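Local structure of anti-sigma-I factor RsgI3 (Clostridium thermocellum, 6QE7) at residues I107-Y112 against A118-M123; G200-R205 against Y210-V215; V220-N225 against I269-S274. The protein probably acts as a membrane anti-sigma factor restraining SigI3, and this piece of it, the extracellular pair of PA14 domains, binds pectin. All blocks are in the same frame, centred on the assembly; numbering follows the deposited sequence.

Contact 1: I107-Y112 against A118-M123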
loop_
_atom_site.group_PDB
_atom_site.type_symbol
_atom_site.label_atom_id
_atom_site.label_comp_id
_atom_site.label_asym_id
_atom_site.label_seq_id
_atom_site.Cartn_x
_atom_site.Cartn_y
_atom_site.Cartn_z
ATOM N N ILE A 107 1.376 21.171 -7.643
ATOM C CA ILE A 107 1.761 20.937 -6.245
ATOM C C ILE A 107 1.272 19.530 -5.839
ATOM O O ILE A 107 0.256 19.041 -6.324
ATOM C CB ILE A 107 1.272 22.084 -5.365
ATOM C CG1 ILE A 107 1.823 21.918 -3.956
ATOM C CG2 ILE A 107 -0.250 22.143 -5.369
ATOM C CD1 ILE A 107 1.889 23.195 -3.164
ATOM N N LYS A 108 2.145 18.800 -5.153
ATOM C CA LYS A 108 1.809 17.500 -4.600
ATOM C C LYS A 108 2.464 17.430 -3.239
ATOM O O LYS A 108 3.652 17.705 -3.115
ATOM C CB LYS A 108 2.309 16.372 -5.497
ATOM C CG LYS A 108 2.224 15.004 -4.814
ATOM C CD LYS A 108 2.437 13.888 -5.801
ATOM C CE LYS A 108 3.787 13.990 -6.528
ATOM N NZ LYS A 108 3.995 12.801 -7.388
ATOM N N MET A 109 1.653 17.149 -2.235
ATOM C CA MET A 109 2.138 16.957 -0.889
ATOM C C MET A 109 1.673 15.578 -0.451
ATOM O O MET A 109 0.472 15.327 -0.478
ATOM C CB MET A 109 1.614 18.056 0.032
ATOM C CG MET A 109 1.977 17.799 1.447
ATOM S SD MET A 109 1.693 19.308 2.465
ATOM C CE MET A 109 1.923 18.678 4.129
ATOM N N GLU A 110 2.647 14.740 -0.075
ATOM C CA GLU A 110 2.434 13.375 0.471
ATOM C C GLU A 110 2.745 13.460 1.939
ATOM O O GLU A 110 3.666 14.186 2.315
ATOM C CB GLU A 110 3.300 12.345 -0.275
ATOM C CG GLU A 110 2.755 12.121 -1.670
ATOM C CD GLU A 110 3.521 11.116 -2.528
ATOM O OE1 GLU A 110 4.547 10.672 -2.108
ATOM O OE2 GLU A 110 3.002 10.747 -3.553
ATOM N N TYR A 111 1.913 12.801 2.733
ATOM C CA TYR A 111 1.944 12.890 4.193
ATOM C C TYR A 111 1.717 11.490 4.727
ATOM O O TYR A 111 0.873 10.788 4.118
ATOM C CB TYR A 111 0.830 13.868 4.631
ATOM C CG TYR A 111 0.464 13.644 6.068
ATOM C CD1 TYR A 111 1.256 14.138 7.082
ATOM C CD2 TYR A 111 -0.572 12.803 6.398
ATOM C CE1 TYR A 111 1.014 13.850 8.406
ATOM C CE2 TYR A 111 -0.838 12.513 7.715
ATOM C CZ TYR A 111 -0.042 13.022 8.710
ATOM O OH TYR A 111 -0.336 12.734 9.993
ATOM N N TYR A 112 2.268 11.143 5.897
ATOM C CA TYR A 112 1.765 9.950 6.590
ATOM C C TYR A 112 1.907 10.170 8.096
ATOM O O TYR A 112 2.656 11.018 8.582
ATOM C CB TYR A 112 2.514 8.703 6.133
ATOM C CG TYR A 112 3.851 8.508 6.806
ATOM C CD1 TYR A 112 4.999 9.122 6.344
ATOM C CD2 TYR A 112 3.985 7.658 7.898
ATOM C CE1 TYR A 112 6.240 8.921 6.957
ATOM C CE2 TYR A 112 5.219 7.403 8.492
ATOM C CZ TYR A 112 6.368 8.026 8.018
ATOM O OH TYR A 112 7.540 7.847 8.683
ATOM N N ALA A 118 -0.948 13.175 15.138
ATOM C CA ALA A 118 -1.003 13.311 13.659
ATOM C C ALA A 118 -1.445 14.737 13.298
ATOM O O ALA A 118 -2.499 15.199 13.854
ATOM C CB ALA A 118 -1.919 12.231 13.075
ATOM N N SER A 119 -0.682 15.420 12.439
ATOM C CA SER A 119 -1.033 16.761 11.907
ATOM C C SER A 119 -0.348 17.041 10.578
ATOM O O SER A 119 0.724 16.478 10.318
ATOM C CB SER A 119 -0.677 17.873 12.913
ATOM O OG SER A 119 0.665 17.775 13.390
ATOM N N ALA A 120 -0.918 17.945 9.788
ATOM C CA ALA A 120 -0.342 18.337 8.487
ATOM C C ALA A 120 -0.806 19.754 8.155
ATOM O O ALA A 120 -2.048 20.020 8.065
ATOM C CB ALA A 120 -0.714 17.356 7.403
ATOM N N LYS A 121 0.169 20.588 7.884
ATOM C CA LYS A 121 -0.012 22.023 7.548
ATOM C C LYS A 121 0.982 22.426 6.487
ATOM O O LYS A 121 2.204 22.040 6.635
ATOM C CB LYS A 121 0.293 22.896 8.759
ATOM C CG LYS A 121 -0.628 22.604 9.926
ATOM C CD LYS A 121 -0.312 23.300 11.208
ATOM C CE LYS A 121 -1.196 22.701 12.277
ATOM N NZ LYS A 121 -1.486 23.679 13.332
ATOM N N LEU A 122 0.478 23.158 5.497
ATOM C CA LEU A 122 1.280 23.698 4.379
ATOM C C LEU A 122 1.184 25.227 4.397
ATOM O O LEU A 122 0.084 25.727 4.225
ATOM C CB LEU A 122 0.742 23.138 3.061
ATOM C CG LEU A 122 1.401 23.680 1.800
ATOM C CD1 LEU A 122 2.857 23.315 1.767
ATOM C CD2 LEU A 122 0.720 23.162 0.549
ATOM N N MET A 123 2.315 25.912 4.492
ATOM C CA MET A 123 2.393 27.381 4.557
ATOM C C MET A 123 3.302 27.900 3.447
ATOM O O MET A 123 3.932 27.109 2.739
ATOM C CB MET A 123 2.923 27.776 5.933
ATOM C CG MET A 123 2.073 27.224 7.016
ATOM S SD MET A 123 2.520 27.784 8.592
ATOM C CE MET A 123 4.058 26.957 8.948
#
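Met109 lies over Leu122 and Tyr111 over Ala120 where strand 107-112 crosses strand 119-123 almost antiparallel, at 161°, with the axes 8.2 Å apart at their closest, a spacing that belongs to two layers of a sandwich and not to neighbours in one sheet. The contact is therefore made mainly by side chains. Tyr111 has CG anti to the backbone N (chi1 159°), which swings its ring down onto the opposing strand. There the methyl of Ala120 sits over one face as a CH-pi contact, its CB 4.1 Å from the ring centroid and displaced toward the rim. Beside it the carbonyl O of Ser119 comes up obliquely to within 3.3 Å of Tyr111 CE1, and at the far end of the ring Ala118 CB lies 3.5 Å from Tyr111 OH. That hydroxyl donates to the backbone O of Asp69, so the ring is fixed at its polar end as well as over its face. Met109 is extended throughout, and its sulfur slides alongside Leu122, with SD 4.0 Å from Leu122 CB, while its terminal methyl carries on toward Ala120. At the other end of the interface Ile107 and Leu122 meet tip to tip, CD1 of the first 3.9 Å from CD2 of the second. The surrounding strands close the core: Met109 and Leu122 both rest on Leu74 of strand 72-76, Tyr111 and Ala120 share Trp50 of strand 46-51, and Thr68 of strand 60-69 touches Met109 and Tyr111. Asp69, at the end of that last strand, is also a calcium ligand together with Asp70, Gln113, Val115 and Ala117, so the Tyr111 hydroxyl ties this part of the PA14 sandwich to the metal-binding loops.

Contact 2: G200-R205 against Y210-V215; sequences GKIDTR and YTFHTV
Ile202, on strand 193-202 of one sheet, meets Phe212 in the other. With CG1 anti to the backbone N (chi1 -164°) and the chain extended beyond it, its CD1 reaches the edge of the Phe212 ring near the ring plane, 3.6 Å from CE2. Asp203 is turned away from this core; its carboxylate forms a salt bridge with Arg18 of the first PA14 domain and hydrogen bonds with Asn13 and Asn287, tying the two domains together here. The chain is at this point crossing between the two sheets of the second PA14 beta-sandwich, from strand 193-202 to strand 208-216, and the next residue packs under the incoming strand. Thr204 lays its methyl over one face of the Tyr210 ring, CG2 4.0 Å from the centroid and only 16° off the normal, while its OG1 hydrogen-bonds to the backbone O of Tyr206. At Arg205 the backbone takes over: its N donates to a water at 3.2 Å, and the same water lies 2.6 Å from Tyr210 OH. The backbone N of Tyr206 donates to the same hydroxyl.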
loop_
_atom_site.group_PDB
_atom_site.type_symbol
_atom_site.label_atom_id
_atom_site.label_comp_id
_atom_site.label_asym_id
_atom_site.label_seq_id
_atom_site.Cartn_x
_atom_site.Cartn_y
_atom_site.Cartn_z
ATOM N N GLY A 200 0.749 -10.908 -5.442
ATOM C CA GLY A 200 0.104 -9.670 -5.039
ATOM C C GLY A 200 0.826 -9.004 -3.892
ATOM O O GLY A 200 2.050 -8.917 -3.924
ATOM N N LYS A 201 0.020 -8.522 -2.960
ATOM C CA LYS A 201 0.428 -7.744 -1.805
ATOM C C LYS A 201 -0.280 -8.328 -0.603
ATOM O O LYS A 201 -1.438 -8.788 -0.741
ATOM C CB LYS A 201 0.036 -6.250 -1.855
ATOM C CG LYS A 201 0.374 -5.467 -3.099
ATOM C CD LYS A 201 1.830 -5.135 -3.208
ATOM C CE LYS A 201 2.187 -4.299 -4.416
ATOM N NZ LYS A 201 3.513 -3.670 -4.178
ATOM N N ILE A 202 0.442 -8.229 0.511
ATOM C CA ILE A 202 0.027 -8.590 1.885
ATOM C C ILE A 202 0.373 -7.447 2.867
ATOM O O ILE A 202 1.330 -6.704 2.580
ATOM C CB ILE A 202 0.675 -9.922 2.235
ATOM C CG1 ILE A 202 0.003 -10.532 3.454
ATOM C CG2 ILE A 202 2.198 -9.891 2.361
ATOM C CD1 ILE A 202 0.487 -11.908 3.773
ATOM N N ASP A 203 -0.481 -7.213 3.880
ATOM C CA ASP A 203 -0.162 -6.352 5.037
ATOM C C ASP A 203 -0.620 -7.075 6.284
ATOM O O ASP A 203 -1.328 -8.108 6.225
ATOM C CB ASP A 203 -0.715 -4.924 4.958
ATOM C CG ASP A 203 -2.217 -4.816 4.832
ATOM O OD1 ASP A 203 -2.918 -5.803 5.148
ATOM O OD2 ASP A 203 -2.668 -3.796 4.248
ATOM N N THR A 204 -0.041 -6.635 7.352
ATOM C CA THR A 204 -0.052 -7.348 8.648
ATOM C C THR A 204 -0.847 -6.482 9.607
ATOM O O THR A 204 -0.936 -5.272 9.371
ATOM C CB THR A 204 1.352 -7.584 9.189
ATOM O OG1 THR A 204 1.922 -6.308 9.530
ATOM C CG2 THR A 204 2.238 -8.290 8.192
ATOM N N ARG A 205 -1.246 -7.069 10.716
ATOM C CA ARG A 205 -1.855 -6.340 11.853
ATOM C C ARG A 205 -0.728 -5.777 12.732
ATOM O O ARG A 205 -0.961 -4.798 13.420
ATOM C CB ARG A 205 -2.775 -7.296 12.628
ATOM C CG ARG A 205 -4.102 -7.601 11.948
ATOM C CD ARG A 205 -5.041 -8.518 12.773
ATOM N NE ARG A 205 -5.241 -7.891 14.089
ATOM C CZ ARG A 205 -6.081 -6.910 14.355
ATOM N NH1 ARG A 205 -6.893 -6.458 13.419
ATOM N NH2 ARG A 205 -6.125 -6.409 15.570
ATOM N N TYR A 210 7.094 -12.232 11.621
ATOM C CA TYR A 210 6.008 -13.148 11.246
ATOM C C TYR A 210 6.629 -14.482 10.897
ATOM O O TYR A 210 7.820 -14.543 10.424
ATOM C CB TYR A 210 5.155 -12.544 10.117
ATOM C CG TYR A 210 4.032 -11.684 10.617
ATOM C CD1 TYR A 210 4.260 -10.425 11.177
ATOM C CD2 TYR A 210 2.749 -12.150 10.604
ATOM C CE1 TYR A 210 3.230 -9.679 11.729
ATOM C CE2 TYR A 210 1.710 -11.396 11.097
ATOM C CZ TYR A 210 1.944 -10.160 11.675
ATOM O OH TYR A 210 0.874 -9.441 12.160
ATOM N N THR A 211 5.789 -15.493 10.950
ATOM C CA THR A 211 6.082 -16.846 10.445
ATOM C C THR A 211 4.975 -17.196 9.476
ATOM O O THR A 211 3.791 -17.108 9.860
ATOM C CB THR A 211 6.155 -17.906 11.548
ATOM O OG1 THR A 211 7.120 -17.485 12.494
ATOM C CG2 THR A 211 6.570 -19.277 11.045
ATOM N N PHE A 212 5.350 -17.511 8.252
ATOM C CA PHE A 212 4.381 -18.051 7.265
ATOM C C PHE A 212 4.553 -19.556 7.293
ATOM O O PHE A 212 5.658 -20.041 7.547
ATOM C CB PHE A 212 4.545 -17.427 5.877
ATOM C CG PHE A 212 4.192 -15.965 5.884
ATOM C CD1 PHE A 212 5.111 -15.035 6.340
ATOM C CD2 PHE A 212 2.932 -15.535 5.527
ATOM C CE1 PHE A 212 4.763 -13.695 6.462
ATOM C CE2 PHE A 212 2.606 -14.195 5.607
ATOM C CZ PHE A 212 3.524 -13.278 6.081
ATOM N N HIS A 213 3.440 -20.246 7.127
ATOM C CA HIS A 213 3.321 -21.713 7.230
ATOM C C HIS A 213 2.610 -22.170 5.968
ATOM O O HIS A 213 1.666 -21.462 5.559
ATOM C CB HIS A 213 2.521 -22.116 8.443
ATOM C CG HIS A 213 2.902 -21.482 9.723
ATOM N ND1 HIS A 213 3.659 -22.139 10.671
ATOM C CD2 HIS A 213 2.540 -20.280 10.264
ATOM C CE1 HIS A 213 3.785 -21.361 11.735
ATOM N NE2 HIS A 213 3.069 -20.219 11.510
ATOM N N THR A 214 3.145 -23.201 5.300
ATOM C CA THR A 214 2.415 -23.918 4.226
ATOM C C THR A 214 2.134 -25.335 4.709
ATOM O O THR A 214 2.963 -25.971 5.390
ATOM C CB THR A 214 3.105 -23.871 2.867
ATOM O OG1 THR A 214 4.349 -24.490 3.116
ATOM C CG2 THR A 214 3.270 -22.478 2.296
ATOM N N VAL A 215 0.933 -25.738 4.403
ATOM C CA VAL A 215 0.417 -27.122 4.457
ATOM C C VAL A 215 0.066 -27.474 3.013
ATOM O O VAL A 215 -0.810 -26.807 2.418
ATOM C CB VAL A 215 -0.787 -27.315 5.402
ATOM C CG1 VAL A 215 -1.267 -28.794 5.414
ATOM C CG2 VAL A 215 -0.444 -26.904 6.785
HETATM O O HOH W 1 -1.502 -10.193 11.353
#

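Contact 3: V220-N225 against I269-S274; sequences VRVWIN and IKLLWS
Val220 and Ile269 form the closer of two apolar pairs that join strands running in broadly the same direction in the two layers of the second PA14 domain. Their side chains slide past each other, CG1 of Val220 coming within 3.7 Å of Ile269 CD1. The isoleucine owes this reach to an extended chain, CG1 anti to the backbone N (chi1 179°) and CD1 anti again, while the valine directs CG1 across the gap from a position beside its own backbone N. One step of two residues further on, the pattern repeats more loosely: Val222 CG2 lies 4.2 Å from Leu271 CD1. The CA atoms of this second pair are 9.1 Å apart, against 8.5 Å for the first, and the buried surface is correspondingly modest. Further neighbours pack around the two pairs. Thr214 of strand 208-216 touches both valines, as does Ile230 of strand 227-232, while Tyr260 packs on Ile269 and Ile256 on Leu271.

Polar and cation-pi interactions belong to the residues in between, whose side chains leave the interface. Arg221 pairs with Asp231 in a salt bridge and with Trp233 by cation-pi contact; Trp223 receives Lys257 in the same way. On the partner strand, Lys270 hydrogen-bonds to Asn177.

Backbone bonds, finally, run within the layers: Arg221 and Trp223 are bonded to Glu259 and Lys257 of strand 254-263, and Val220 and Val222 to strand 227-232. Apolar residues facing inward at every second position, from two separately hydrogen-bonded antiparallel sheets, are the mark of the beta-sandwich core on which the PA14 domain is built.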
loop_
_atom_site.group_PDB
_atom_site.type_symbol
_atom_site.label_atom_id
_atom_site.label_comp_id
_atom_site.label_asym_id
_atom_site.label_seq_id
_atom_site.Cartn_x
_atom_site.Cartn_y
_atom_site.Cartn_z
ATOM N N VAL A 220 5.983 -26.435 -2.833
ATOM C CA VAL A 220 5.669 -25.003 -2.544
ATOM C C VAL A 220 6.938 -24.167 -2.598
ATOM O O VAL A 220 8.032 -24.634 -2.201
ATOM C CB VAL A 220 4.985 -24.844 -1.178
ATOM C CG1 VAL A 220 3.562 -25.336 -1.228
ATOM C CG2 VAL A 220 5.732 -25.556 -0.080
ATOM N N ARG A 221 6.767 -22.940 -3.039
ATOM C CA ARG A 221 7.700 -21.826 -2.738
ATOM C C ARG A 221 6.887 -20.606 -2.288
ATOM O O ARG A 221 5.800 -20.363 -2.883
ATOM C CB ARG A 221 8.532 -21.487 -3.977
ATOM C CG ARG A 221 9.522 -22.565 -4.374
ATOM C CD ARG A 221 10.344 -22.051 -5.537
ATOM N NE ARG A 221 11.551 -22.866 -5.582
ATOM C CZ ARG A 221 11.890 -23.642 -6.599
ATOM N NH1 ARG A 221 11.124 -23.720 -7.677
ATOM N NH2 ARG A 221 13.016 -24.329 -6.538
ATOM N N VAL A 222 7.428 -19.867 -1.307
ATOM C CA VAL A 222 6.850 -18.583 -0.788
ATOM C C VAL A 222 7.937 -17.509 -0.712
ATOM O O VAL A 222 8.978 -17.718 -0.085
ATOM C CB VAL A 222 6.179 -18.718 0.560
ATOM C CG1 VAL A 222 5.606 -17.364 0.989
ATOM C CG2 VAL A 222 5.097 -19.827 0.563
ATOM N N TRP A 223 7.678 -16.428 -1.412
ATOM C CA TRP A 223 8.390 -15.149 -1.269
ATOM C C TRP A 223 7.489 -14.107 -0.574
ATOM O O TRP A 223 6.301 -13.987 -0.947
ATOM C CB TRP A 223 8.698 -14.621 -2.646
ATOM C CG TRP A 223 9.697 -15.402 -3.430
ATOM C CD1 TRP A 223 11.022 -15.131 -3.615
ATOM C CD2 TRP A 223 9.388 -16.533 -4.242
ATOM N NE1 TRP A 223 11.557 -16.023 -4.497
ATOM C CE2 TRP A 223 10.578 -16.887 -4.922
ATOM C CE3 TRP A 223 8.222 -17.222 -4.505
ATOM C CZ2 TRP A 223 10.630 -17.950 -5.825
ATOM C CZ3 TRP A 223 8.274 -18.307 -5.373
ATOM C CH2 TRP A 223 9.452 -18.634 -6.045
ATOM N N ILE A 224 8.043 -13.409 0.410
ATOM C CA ILE A 224 7.470 -12.213 1.083
ATOM C C ILE A 224 8.512 -11.107 0.970
ATOM O O ILE A 224 9.700 -11.371 1.245
ATOM C CB ILE A 224 7.080 -12.479 2.547
ATOM C CG1 ILE A 224 6.140 -13.684 2.669
ATOM C CG2 ILE A 224 6.412 -11.239 3.162
ATOM C CD1 ILE A 224 4.677 -13.337 2.374
ATOM N N ASN A 225 8.087 -9.955 0.540
ATOM C CA ASN A 225 9.005 -8.795 0.372
ATOM C C ASN A 225 10.129 -9.186 -0.594
ATOM O O ASN A 225 11.269 -8.817 -0.330
ATOM C CB ASN A 225 9.549 -8.350 1.730
ATOM C CG ASN A 225 10.227 -6.991 1.651
ATOM O OD1 ASN A 225 9.829 -6.105 0.886
ATOM N ND2 ASN A 225 11.246 -6.831 2.475
ATOM N N ILE A 269 -3.412 -27.006 -0.782
ATOM C CA ILE A 269 -2.457 -25.987 -0.255
ATOM C C ILE A 269 -3.197 -24.933 0.584
ATOM O O ILE A 269 -4.221 -24.351 0.110
ATOM C CB ILE A 269 -1.650 -25.385 -1.418
ATOM C CG1 ILE A 269 -0.669 -24.310 -0.906
ATOM C CG2 ILE A 269 -2.629 -24.887 -2.469
ATOM C CD1 ILE A 269 0.262 -23.817 -1.916
ATOM N N LYS A 270 -2.712 -24.721 1.805
ATOM C CA LYS A 270 -3.143 -23.594 2.702
ATOM C C LYS A 270 -1.908 -22.727 2.963
ATOM O O LYS A 270 -0.838 -23.338 3.106
ATOM C CB LYS A 270 -3.695 -24.116 4.033
ATOM C CG LYS A 270 -5.020 -24.876 3.990
ATOM C CD LYS A 270 -5.377 -25.607 5.298
ATOM C CE LYS A 270 -6.848 -25.987 5.477
ATOM N NZ LYS A 270 -7.567 -26.326 4.215
ATOM N N LEU A 271 -2.059 -21.385 3.031
ATOM C CA LEU A 271 -0.995 -20.434 3.509
ATOM C C LEU A 271 -1.518 -19.849 4.807
ATOM O O LEU A 271 -2.668 -19.337 4.815
ATOM C CB LEU A 271 -0.667 -19.349 2.463
ATOM C CG LEU A 271 0.350 -18.284 2.883
ATOM C CD1 LEU A 271 1.759 -18.869 2.951
ATOM C CD2 LEU A 271 0.310 -17.103 1.965
ATOM N N LEU A 272 -0.781 -20.098 5.880
ATOM C CA LEU A 272 -1.110 -19.602 7.222
ATOM C C LEU A 272 -0.057 -18.589 7.636
ATOM O O LEU A 272 1.066 -18.702 7.157
ATOM C CB LEU A 272 -1.100 -20.797 8.169
ATOM C CG LEU A 272 -2.061 -21.900 7.713
ATOM C CD1 LEU A 272 -1.298 -23.092 7.142
ATOM C CD2 LEU A 272 -2.988 -22.308 8.851
ATOM N N TRP A 273 -0.389 -17.762 8.608
ATOM C CA TRP A 273 0.602 -16.940 9.329
ATOM C C TRP A 273 0.388 -17.014 10.845
ATOM O O TRP A 273 -0.728 -17.370 11.365
ATOM C CB TRP A 273 0.600 -15.477 8.839
ATOM C CG TRP A 273 -0.685 -14.711 9.035
ATOM C CD1 TRP A 273 -1.840 -15.109 9.643
ATOM C CD2 TRP A 273 -0.948 -13.382 8.564
ATOM N NE1 TRP A 273 -2.755 -14.110 9.618
ATOM C CE2 TRP A 273 -2.254 -13.058 8.932
ATOM C CE3 TRP A 273 -0.180 -12.434 7.904
ATOM C CZ2 TRP A 273 -2.816 -11.824 8.669
ATOM C CZ3 TRP A 273 -0.746 -11.220 7.605
ATOM C CH2 TRP A 273 -2.045 -10.930 7.969
ATOM N N SER A 274 1.441 -16.608 11.521
ATOM C CA SER A 274 1.458 -16.515 12.985
ATOM C C SER A 274 2.482 -15.472 13.382
ATOM O O SER A 274 3.478 -15.234 12.605
ATOM C CB SER A 274 1.757 -17.897 13.576
ATOM O OG SER A 274 3.131 -18.270 13.394
#

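Overall arrangement
Contacts 2 and 3 belong to one sandwich, with centres 6 Å apart, whereas contact 1 lies in the core of the other PA14 domain, about 32 Å from contact 2 and 37 Å from contact 3 between centres. The joint between contacts 2 and 3 is direct: strands 208-216 and 268-274 are neighbours in one sheet, probably bonded through His213 O and Leu272 N at 2.8 Å, and His213 NE2 lies 2.7 Å from Ser274 OG. By its sheet pairings, strand 268-274 is the counterpart of strand 119-125 in contact 1. Calcium lies nearest contact 1, about 5 Å from the Ala118 side chain; in contact 2 the side chain of Arg205 is about 10 Å from a calcium ion.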